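Local coordinates for protein mosquitocidal toxin (Bacillus sphaericus, PDB 2CB4) that acts as a mosquitocidal ADP-ribosyltransferase, represented here by its catalytic domain, which probably transfers ADP-ribose from NAD+ to target proteins, at residues 41-46 with 109-114; 123-128 with 178-183. The protein carries 1 engineered substitution. One frame throughout, in Å; residues are numbered along the deposited sequence.

Contact 1: 41-46 with 109-114; sequences QLISTR and THLLNY
Ile43 and Leu111 are joined through a single water, and no direct hydrogen bond links the two segments. The water donates to Ile43 O at 2.7 Å. It accepts from Leu111 N, 3.2 Å away. Leu111 N also makes a weak bond to Thr109 O, closing an inverse gamma turn centred on His110. His110 is the N-cap residue of helix 111-117. The water therefore lies between a carbonyl near the C-terminal end of helix 36-44 and an amide at the N-terminal end of helix 111-117. The two helix ends would probably favour this polarity.

Apolar contacts flank the water. Ile43 uses both branches of its side chain. Its CG2 is anti to the backbone N (CG1 has chi1 -66°) and approaches Leu111 CB at 4.1 Å. Its CG1 lies 3.8 Å from Thr109 O and also packs near Thr109 CB. In both pairs the side chains cross at a slant. Thr109 OG1 sits between its own backbone N and carbonyl carbon (chi1 53°). From there it meets Leu42 CG at 4.0 Å, the two side chains crossing at about a right angle. At the other side, the exposed Arg46 meets the buried His110. Arg46 CB lies over one face of the His110 ring. Asn113 ND2 lies over the opposite face, 3.2 Å above the plane and offset toward the rim. The Arg46 side chain then leads away from segment 109-114.

Asp34 of the second subunit packs on both Arg46 and His110, which places this edge at a subunit interface. On the inner side, Ile43 and Leu111 both touch Phe123 of strand 123-131. The contact thus sets the end of helix 36-44 against the start of helix 111-117, beside the central sheet.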
ATOM      1  N   GLN A  41     -28.073  -5.177 -28.490  1.00 47.40           N
ATOM      2  CA  GLN A  41     -27.163  -5.123 -29.636  1.00 47.60           C
ATOM      3  C   GLN A  41     -25.850  -5.798 -29.283  1.00 50.66           C
ATOM      4  O   GLN A  41     -25.342  -6.622 -30.027  1.00 50.78           O
ATOM      5  CB  GLN A  41     -26.853  -3.671 -30.032  1.00 49.35           C
ATOM      6  CG  GLN A  41     -28.068  -2.884 -30.450  1.00 74.68           C
ATOM      7  CD  GLN A  41     -28.511  -3.198 -31.876  1.00100.00           C
ATOM      8  OE1 GLN A  41     -28.620  -4.372 -32.284  1.00 91.08           O
ATOM      9  NE2 GLN A  41     -28.791  -2.143 -32.641  1.00100.00           N
ATOM     10  N   LEU A  42     -25.294  -5.387 -28.153  1.00 46.90           N
ATOM     11  CA  LEU A  42     -24.037  -5.917 -27.636  1.00 46.99           C
ATOM     12  C   LEU A  42     -24.048  -7.459 -27.610  1.00 49.94           C
ATOM     13  O   LEU A  42     -23.094  -8.105 -28.020  1.00 51.17           O
ATOM     14  CB  LEU A  42     -23.855  -5.380 -26.224  1.00 47.48           C
ATOM     15  CG  LEU A  42     -22.489  -4.987 -25.693  1.00 52.97           C
ATOM     16  CD1 LEU A  42     -21.640  -4.406 -26.782  1.00 53.79           C
ATOM     17  CD2 LEU A  42     -22.701  -3.968 -24.603  1.00 53.79           C
ATOM     18  N   ILE A  43     -25.141  -8.045 -27.148  1.00 44.02           N
ATOM     19  CA  ILE A  43     -25.269  -9.498 -27.094  1.00 42.65           C
ATOM     20  C   ILE A  43     -25.526 -10.110 -28.488  1.00 50.26           C
ATOM     21  O   ILE A  43     -24.911 -11.103 -28.857  1.00 49.40           O
ATOM     22  CB  ILE A  43     -26.451  -9.905 -26.150  1.00 43.20           C
ATOM     23  CG1 ILE A  43     -26.150  -9.529 -24.703  1.00 42.05           C
ATOM     24  CG2 ILE A  43     -26.816 -11.367 -26.315  1.00 41.61           C
ATOM     25  CD1 ILE A  43     -27.350  -9.696 -23.766  1.00 37.22           C
ATOM     26  N   SER A  44     -26.468  -9.529 -29.229  1.00 50.67           N
ATOM     27  CA  SER A  44     -26.879 -10.001 -30.570  1.00 51.89           C
ATOM     28  C   SER A  44     -25.790 -10.077 -31.643  1.00 58.36           C
ATOM     29  O   SER A  44     -25.803 -10.960 -32.503  1.00 57.64           O
ATOM     30  CB  SER A  44     -28.029  -9.148 -31.087  1.00 55.19           C
ATOM     31  OG  SER A  44     -29.256  -9.599 -30.539  1.00 66.12           O
ATOM     32  N   THR A  45     -24.851  -9.150 -31.591  1.00 56.95           N
ATOM     33  CA  THR A  45     -23.780  -9.118 -32.567  1.00 58.15           C
ATOM     34  C   THR A  45     -22.736 -10.225 -32.459  1.00 64.56           C
ATOM     35  O   THR A  45     -21.960 -10.435 -33.388  1.00 65.94           O
ATOM     36  CB  THR A  45     -23.124  -7.732 -32.630  1.00 68.17           C
ATOM     37  OG1 THR A  45     -22.341  -7.508 -31.436  1.00 69.11           O
ATOM     38  CG2 THR A  45     -24.227  -6.660 -32.779  1.00 64.61           C
ATOM     39  N   ARG A  46     -22.709 -10.940 -31.342  1.00 60.24           N
ATOM     40  CA  ARG A  46     -21.754 -12.040 -31.207  1.00 58.95           C
ATOM     41  C   ARG A  46     -22.506 -13.357 -31.429  1.00 60.25           C
ATOM     42  O   ARG A  46     -22.026 -14.445 -31.063  1.00 61.00           O
ATOM     43  CB  ARG A  46     -21.035 -12.020 -29.846  1.00 59.26           C
ATOM     44  CG  ARG A  46     -20.054 -10.863 -29.644  1.00 69.31           C
ATOM     45  CD  ARG A  46     -18.824 -11.008 -30.530  1.00 86.22           C
ATOM     46  NE  ARG A  46     -18.048  -9.767 -30.617  1.00 98.21           N
ATOM     47  CZ  ARG A  46     -16.964  -9.603 -31.384  1.00100.00           C
ATOM     48  NH1 ARG A  46     -16.527 -10.618 -32.135  1.00 99.11           N
ATOM     49  NH2 ARG A  46     -16.317  -8.436 -31.391  1.00 96.95           N
ATOM     50  N   THR A 109     -20.582 -10.179 -21.879  1.00 38.12           N
ATOM     51  CA  THR A 109     -21.895 -10.286 -22.530  1.00 37.57           C
ATOM     52  C   THR A 109     -21.964 -11.386 -23.554  1.00 40.25           C
ATOM     53  O   THR A 109     -22.962 -11.536 -24.227  1.00 40.62           O
ATOM     54  CB  THR A 109     -22.322  -8.951 -23.206  1.00 42.32           C
ATOM     55  OG1 THR A 109     -21.278  -8.497 -24.081  1.00 46.60           O
ATOM     56  CG2 THR A 109     -22.561  -7.891 -22.148  1.00 34.84           C
ATOM     57  N   HIS A 110     -20.900 -12.172 -23.655  1.00 36.26           N
ATOM     58  CA  HIS A 110     -20.867 -13.261 -24.605  1.00 35.93           C
ATOM     59  C   HIS A 110     -21.740 -14.437 -24.193  1.00 38.87           C
ATOM     60  O   HIS A 110     -21.289 -15.407 -23.577  1.00 40.49           O
ATOM     61  CB  HIS A 110     -19.434 -13.681 -24.929  1.00 37.69           C
ATOM     62  CG  HIS A 110     -19.327 -14.482 -26.181  1.00 43.06           C
ATOM     63  ND1 HIS A 110     -18.231 -14.419 -27.025  1.00 45.88           N
ATOM     64  CD2 HIS A 110     -20.197 -15.356 -26.762  1.00 45.68           C
ATOM     65  CE1 HIS A 110     -18.422 -15.235 -28.054  1.00 45.23           C
ATOM     66  NE2 HIS A 110     -19.610 -15.809 -27.921  1.00 45.59           N
ATOM     67  N   LEU A 111     -23.010 -14.351 -24.573  1.00 33.10           N
ATOM     68  CA  LEU A 111     -24.007 -15.353 -24.245  1.00 31.96           C
ATOM     69  C   LEU A 111     -23.722 -16.796 -24.610  1.00 38.22           C
ATOM     70  O   LEU A 111     -23.934 -17.694 -23.797  1.00 38.90           O
ATOM     71  CB  LEU A 111     -25.397 -14.920 -24.725  1.00 31.17           C
ATOM     72  CG  LEU A 111     -26.561 -15.842 -24.326  1.00 34.38           C
ATOM     73  CD1 LEU A 111     -26.645 -15.974 -22.809  1.00 33.15           C
ATOM     74  CD2 LEU A 111     -27.861 -15.306 -24.894  1.00 34.05           C
ATOM     75  N   LEU A 112     -23.282 -17.041 -25.839  1.00 36.64           N
ATOM     76  CA  LEU A 112     -22.999 -18.418 -26.277  1.00 36.62           C
ATOM     77  C   LEU A 112     -21.814 -19.031 -25.545  1.00 38.36           C
ATOM     78  O   LEU A 112     -21.843 -20.208 -25.218  1.00 38.33           O
ATOM     79  CB  LEU A 112     -22.799 -18.497 -27.799  1.00 37.03           C
ATOM     80  CG  LEU A 112     -24.110 -18.602 -28.597  1.00 41.62           C
ATOM     81  CD1 LEU A 112     -23.828 -18.430 -30.087  1.00 41.64           C
ATOM     82  CD2 LEU A 112     -24.866 -19.909 -28.319  1.00 40.81           C
ATOM     83  N   ASN A 113     -20.806 -18.225 -25.234  1.00 30.87           N
ATOM     84  CA  ASN A 113     -19.664 -18.723 -24.524  1.00 32.73           C
ATOM     85  C   ASN A 113     -20.037 -19.016 -23.094  1.00 40.51           C
ATOM     86  O   ASN A 113     -19.580 -20.017 -22.494  1.00 40.41           O
ATOM     87  CB  ASN A 113     -18.515 -17.726 -24.554  1.00 34.60           C
ATOM     88  CG  ASN A 113     -17.663 -17.869 -25.769  1.00 50.93           C
ATOM     89  OD1 ASN A 113     -17.909 -18.726 -26.669  1.00 46.69           O
ATOM     90  ND2 ASN A 113     -16.669 -17.044 -25.851  1.00 43.71           N
ATOM     91  N   TYR A 114     -20.889 -18.138 -22.562  1.00 35.66           N
ATOM     92  CA  TYR A 114     -21.340 -18.289 -21.190  1.00 34.10           C
ATOM     93  C   TYR A 114     -22.038 -19.651 -21.006  1.00 33.20           C
ATOM     94  O   TYR A 114     -21.696 -20.443 -20.151  1.00 31.03           O
ATOM     95  CB  TYR A 114     -22.163 -17.069 -20.743  1.00 35.41           C
ATOM     96  CG  TYR A 114     -23.012 -17.402 -19.616  1.00 36.43           C
ATOM     97  CD1 TYR A 114     -22.460 -17.490 -18.339  1.00 37.74           C
ATOM     98  CD2 TYR A 114     -24.365 -17.770 -19.802  1.00 36.13           C
ATOM     99  CE1 TYR A 114     -23.227 -17.928 -17.270  1.00 35.99           C
ATOM    100  CE2 TYR A 114     -25.124 -18.193 -18.752  1.00 36.52           C
ATOM    101  CZ  TYR A 114     -24.526 -18.284 -17.478  1.00 41.92           C
ATOM    102  OH  TYR A 114     -25.289 -18.631 -16.404  1.00 40.70           O
TER
HETATM  103  O   HOH W   1     -23.393 -12.612 -27.208  1.00 37.04           O

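Contact 2: 123-128 with 178-183. Engineered in segment 178-183: Gln180 (natural residue Glu).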
ATOM      1  N   PHE A 123     -24.592 -12.785 -16.798  1.00 23.03           N
ATOM      2  CA  PHE A 123     -25.779 -13.643 -16.805  1.00 23.10           C
ATOM      3  C   PHE A 123     -25.933 -14.551 -15.583  1.00 28.11           C
ATOM      4  O   PHE A 123     -24.963 -15.112 -15.054  1.00 27.73           O
ATOM      5  CB  PHE A 123     -25.802 -14.556 -18.066  1.00 25.11           C
ATOM      6  CG  PHE A 123     -25.577 -13.818 -19.362  1.00 26.76           C
ATOM      7  CD1 PHE A 123     -26.575 -13.005 -19.902  1.00 29.00           C
ATOM      8  CD2 PHE A 123     -24.356 -13.929 -20.046  1.00 27.93           C
ATOM      9  CE1 PHE A 123     -26.335 -12.291 -21.086  1.00 29.53           C
ATOM     10  CE2 PHE A 123     -24.120 -13.227 -21.221  1.00 29.84           C
ATOM     11  CZ  PHE A 123     -25.111 -12.406 -21.742  1.00 28.06           C
ATOM     12  N   VAL A 124     -27.193 -14.766 -15.188  1.00 23.92           N
ATOM     13  CA  VAL A 124     -27.490 -15.681 -14.095  1.00 21.62           C
ATOM     14  C   VAL A 124     -28.468 -16.711 -14.634  1.00 27.18           C
ATOM     15  O   VAL A 124     -29.415 -16.381 -15.253  1.00 25.25           O
ATOM     16  CB  VAL A 124     -28.083 -14.924 -12.836  1.00 22.44           C
ATOM     17  CG1 VAL A 124     -28.717 -15.900 -11.843  1.00 20.50           C
ATOM     18  CG2 VAL A 124     -27.019 -14.117 -12.189  1.00 20.68           C
ATOM     19  N   SER A 125     -28.221 -17.976 -14.440  1.00 29.43           N
ATOM     20  CA  SER A 125     -29.166 -18.946 -14.971  1.00 30.60           C
ATOM     21  C   SER A 125     -30.223 -19.402 -14.000  1.00 34.39           C
ATOM     22  O   SER A 125     -30.033 -19.399 -12.801  1.00 32.02           O
ATOM     23  CB  SER A 125     -28.410 -20.209 -15.443  1.00 32.54           C
ATOM     24  OG  SER A 125     -27.782 -19.908 -16.668  1.00 51.61           O
ATOM     25  N   THR A 126     -31.302 -19.916 -14.554  1.00 34.03           N
ATOM     26  CA  THR A 126     -32.379 -20.565 -13.790  1.00 33.32           C
ATOM     27  C   THR A 126     -32.824 -21.710 -14.727  1.00 33.03           C
ATOM     28  O   THR A 126     -32.478 -21.760 -15.882  1.00 31.36           O
ATOM     29  CB  THR A 126     -33.533 -19.609 -13.410  1.00 32.88           C
ATOM     30  OG1 THR A 126     -34.131 -19.153 -14.618  1.00 38.29           O
ATOM     31  CG2 THR A 126     -32.967 -18.335 -12.621  1.00 23.24           C
ATOM     32  N   THR A 127     -33.556 -22.675 -14.196  1.00 27.73           N
ATOM     33  CA  THR A 127     -34.065 -23.780 -14.969  1.00 27.31           C
ATOM     34  C   THR A 127     -35.567 -23.832 -14.650  1.00 31.70           C
ATOM     35  O   THR A 127     -35.999 -23.454 -13.573  1.00 29.38           O
ATOM     36  CB  THR A 127     -33.316 -25.132 -14.655  1.00 30.38           C
ATOM     37  OG1 THR A 127     -33.778 -26.159 -15.544  1.00 35.06           O
ATOM     38  CG2 THR A 127     -33.551 -25.595 -13.218  1.00 22.01           C
ATOM     39  N   ARG A 128     -36.363 -24.291 -15.601  1.00 30.64           N
ATOM     40  CA  ARG A 128     -37.808 -24.358 -15.394  1.00 29.74           C
ATOM     41  C   ARG A 128     -38.249 -25.478 -14.498  1.00 31.16           C
ATOM     42  O   ARG A 128     -37.712 -26.577 -14.574  1.00 29.55           O
ATOM     43  CB  ARG A 128     -38.530 -24.499 -16.740  1.00 29.14           C
ATOM     44  CG  ARG A 128     -38.139 -23.442 -17.782  1.00 37.81           C
ATOM     45  CD  ARG A 128     -38.984 -23.569 -19.032  1.00 38.85           C
ATOM     46  NE  ARG A 128     -40.377 -23.255 -18.755  1.00 55.07           N
ATOM     47  CZ  ARG A 128     -41.421 -23.777 -19.394  1.00 71.86           C
ATOM     48  NH1 ARG A 128     -41.239 -24.652 -20.368  1.00 69.04           N
ATOM     49  NH2 ARG A 128     -42.656 -23.422 -19.054  1.00 48.33           N
ATOM     50  N   GLU A 178     -31.024 -28.580 -20.265  1.00 56.05           N
ATOM     51  CA  GLU A 178     -31.104 -27.831 -19.023  1.00 53.29           C
ATOM     52  C   GLU A 178     -32.342 -26.916 -18.923  1.00 57.06           C
ATOM     53  O   GLU A 178     -32.686 -26.397 -17.822  1.00 55.82           O
ATOM     54  CB  GLU A 178     -29.812 -27.044 -18.782  1.00 53.10           C
ATOM     55  CG  GLU A 178     -29.776 -26.298 -17.464  1.00 48.84           C
ATOM     56  CD  GLU A 178     -28.490 -25.565 -17.274  1.00 68.79           C
ATOM     57  OE1 GLU A 178     -27.746 -25.336 -18.260  1.00 79.35           O
ATOM     58  OE2 GLU A 178     -28.215 -25.199 -16.129  1.00 53.00           O
ATOM     59  N   ASP A 179     -32.994 -26.716 -20.078  1.00 51.80           N
ATOM     60  CA  ASP A 179     -34.178 -25.867 -20.204  1.00 50.69           C
ATOM     61  C   ASP A 179     -34.011 -24.581 -19.423  1.00 48.16           C
ATOM     62  O   ASP A 179     -34.776 -24.348 -18.489  1.00 46.67           O
ATOM     63  CB  ASP A 179     -35.415 -26.567 -19.657  1.00 53.82           C
ATOM     64  CG  ASP A 179     -35.676 -27.899 -20.313  1.00 84.47           C
ATOM     65  OD1 ASP A 179     -35.525 -28.000 -21.563  1.00 87.49           O
ATOM     66  OD2 ASP A 179     -36.051 -28.845 -19.578  1.00 97.47           O
ATOM     67  N   GLN A 180     -33.038 -23.756 -19.806  1.00 40.46           N
ATOM     68  CA  GLN A 180     -32.725 -22.538 -19.068  1.00 38.20           C
ATOM     69  C   GLN A 180     -33.409 -21.309 -19.453  1.00 39.19           C
ATOM     70  O   GLN A 180     -33.605 -21.049 -20.656  1.00 40.95           O
ATOM     71  CB  GLN A 180     -31.301 -22.158 -19.368  1.00 38.89           C
ATOM     72  CG  GLN A 180     -30.258 -22.625 -18.482  1.00 45.16           C
ATOM     73  CD  GLN A 180     -28.952 -21.865 -18.761  1.00 51.15           C
ATOM     74  OE1 GLN A 180     -28.869 -20.604 -18.690  1.00 32.36           O
ATOM     75  NE2 GLN A 180     -27.917 -22.599 -19.114  1.00 39.29           N
ATOM     76  N   ILE A 181     -33.592 -20.443 -18.457  1.00 30.13           N
ATOM     77  CA  ILE A 181     -34.089 -19.113 -18.676  1.00 27.02           C
ATOM     78  C   ILE A 181     -32.962 -18.268 -18.064  1.00 30.85           C
ATOM     79  O   ILE A 181     -32.649 -18.443 -16.902  1.00 31.84           O
ATOM     80  CB  ILE A 181     -35.427 -18.887 -17.979  1.00 27.90           C
ATOM     81  CG1 ILE A 181     -36.389 -20.043 -18.257  1.00 26.59           C
ATOM     82  CG2 ILE A 181     -35.879 -17.445 -18.233  1.00 24.72           C
ATOM     83  CD1 ILE A 181     -36.734 -20.277 -19.894  1.00 22.96           C
ATOM     84  N   THR A 182     -32.289 -17.454 -18.877  1.00 25.75           N
ATOM     85  CA  THR A 182     -31.141 -16.654 -18.446  1.00 24.96           C
ATOM     86  C   THR A 182     -31.515 -15.207 -18.151  1.00 32.81           C
ATOM     87  O   THR A 182     -32.359 -14.631 -18.876  1.00 33.58           O
ATOM     88  CB  THR A 182     -30.047 -16.667 -19.542  1.00 30.53           C
ATOM     89  OG1 THR A 182     -29.645 -18.015 -19.793  1.00 32.65           O
ATOM     90  CG2 THR A 182     -28.840 -15.839 -19.156  1.00 19.52           C
ATOM     91  N   PHE A 183     -30.887 -14.634 -17.094  1.00 27.71           N
ATOM     92  CA  PHE A 183     -31.152 -13.267 -16.671  1.00 24.99           C
ATOM     93  C   PHE A 183     -29.927 -12.397 -16.732  1.00 31.50           C
ATOM     94  O   PHE A 183     -29.058 -12.481 -15.879  1.00 31.51           O
ATOM     95  CB  PHE A 183     -31.761 -13.239 -15.268  1.00 24.86           C
ATOM     96  CG  PHE A 183     -33.135 -13.847 -15.198  1.00 25.14           C
ATOM     97  CD1 PHE A 183     -34.281 -13.040 -15.170  1.00 26.03           C
ATOM     98  CD2 PHE A 183     -33.289 -15.223 -15.193  1.00 25.95           C
ATOM     99  CE1 PHE A 183     -35.545 -13.607 -15.135  1.00 26.10           C
ATOM    100  CE2 PHE A 183     -34.559 -15.805 -15.148  1.00 27.73           C
ATOM    101  CZ  PHE A 183     -35.694 -14.997 -15.134  1.00 25.01           C
TER
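Thr126 and Phe183 cross at about a right angle, on the face of this antiparallel strand pair that also carries Val124 and Ile181. Thr126 OG1 lies in the plane of the Phe183 ring, at its edge, 3.4 Å from CE2. The same hydroxyl donates to Ile181 O at 2.8 Å. Its placement between the backbone N and the carbonyl carbon (chi1 63°) makes this possible. Arg128 CG slants across Ile181 CG1 at 3.9 Å, and the guanidinium NH2 bonds to Glu75 O.

Val124-Phe183 and Thr126-Ile181 are hydrogen-bonded pairs. Phe183 N meets Val124 O at 2.9 Å; the Thr126 N to Ile181 O bond is weak.

The other face carries Ser125, Thr127, Gln180 and Thr182. Gln180 is engineered, Glu in the natural sequence. Its OE1 accepts from Ser125 OG, but the 2.4 Å separation is so short that its exact geometry is doubtful. Ser125 OG also bonds with Tyr114 OH of helix 111-117. Thr182 OG1 gives OE1 a weak bond. Gln180 NE2 donates to Glu178 OE1 at 2.9 Å, from above the carboxylate plane. Thr127 OG1 donates to Glu178 O at 2.5 Å.

Ser125-Thr126-Thr127 and Glu178-Asp179-Gln180 probably correspond to the Ser-Thr-Ser-like and Glu-X-Glu motifs of arginine-specific ADP-ribosyltransferases. Gln180 would then replace the second glutamate, where relatives place their catalytic one. The bonds to its amide belong to this variant.

Overall arrangement
The two contacts follow one another along the chain, with centres about 15 Å apart. Contact 1 is peripheral and only partly buried, beside a second subunit. Contact 2 is buried near the centre of the chain, and no other chain touches it. Contact 1 joins two helix ends by a water and a few apolar contacts. Contact 2 pairs two strands by direct backbone and hydroxyl bonds. Helix 111-117 and strand 123-131 connect them. The Phe123 ring packs on Thr109, Leu111 and Tyr114, and Tyr114 OH probably bonds to Ser125 OG. Helix 111-117 thus reaches the face of contact 2 that carries Ser125.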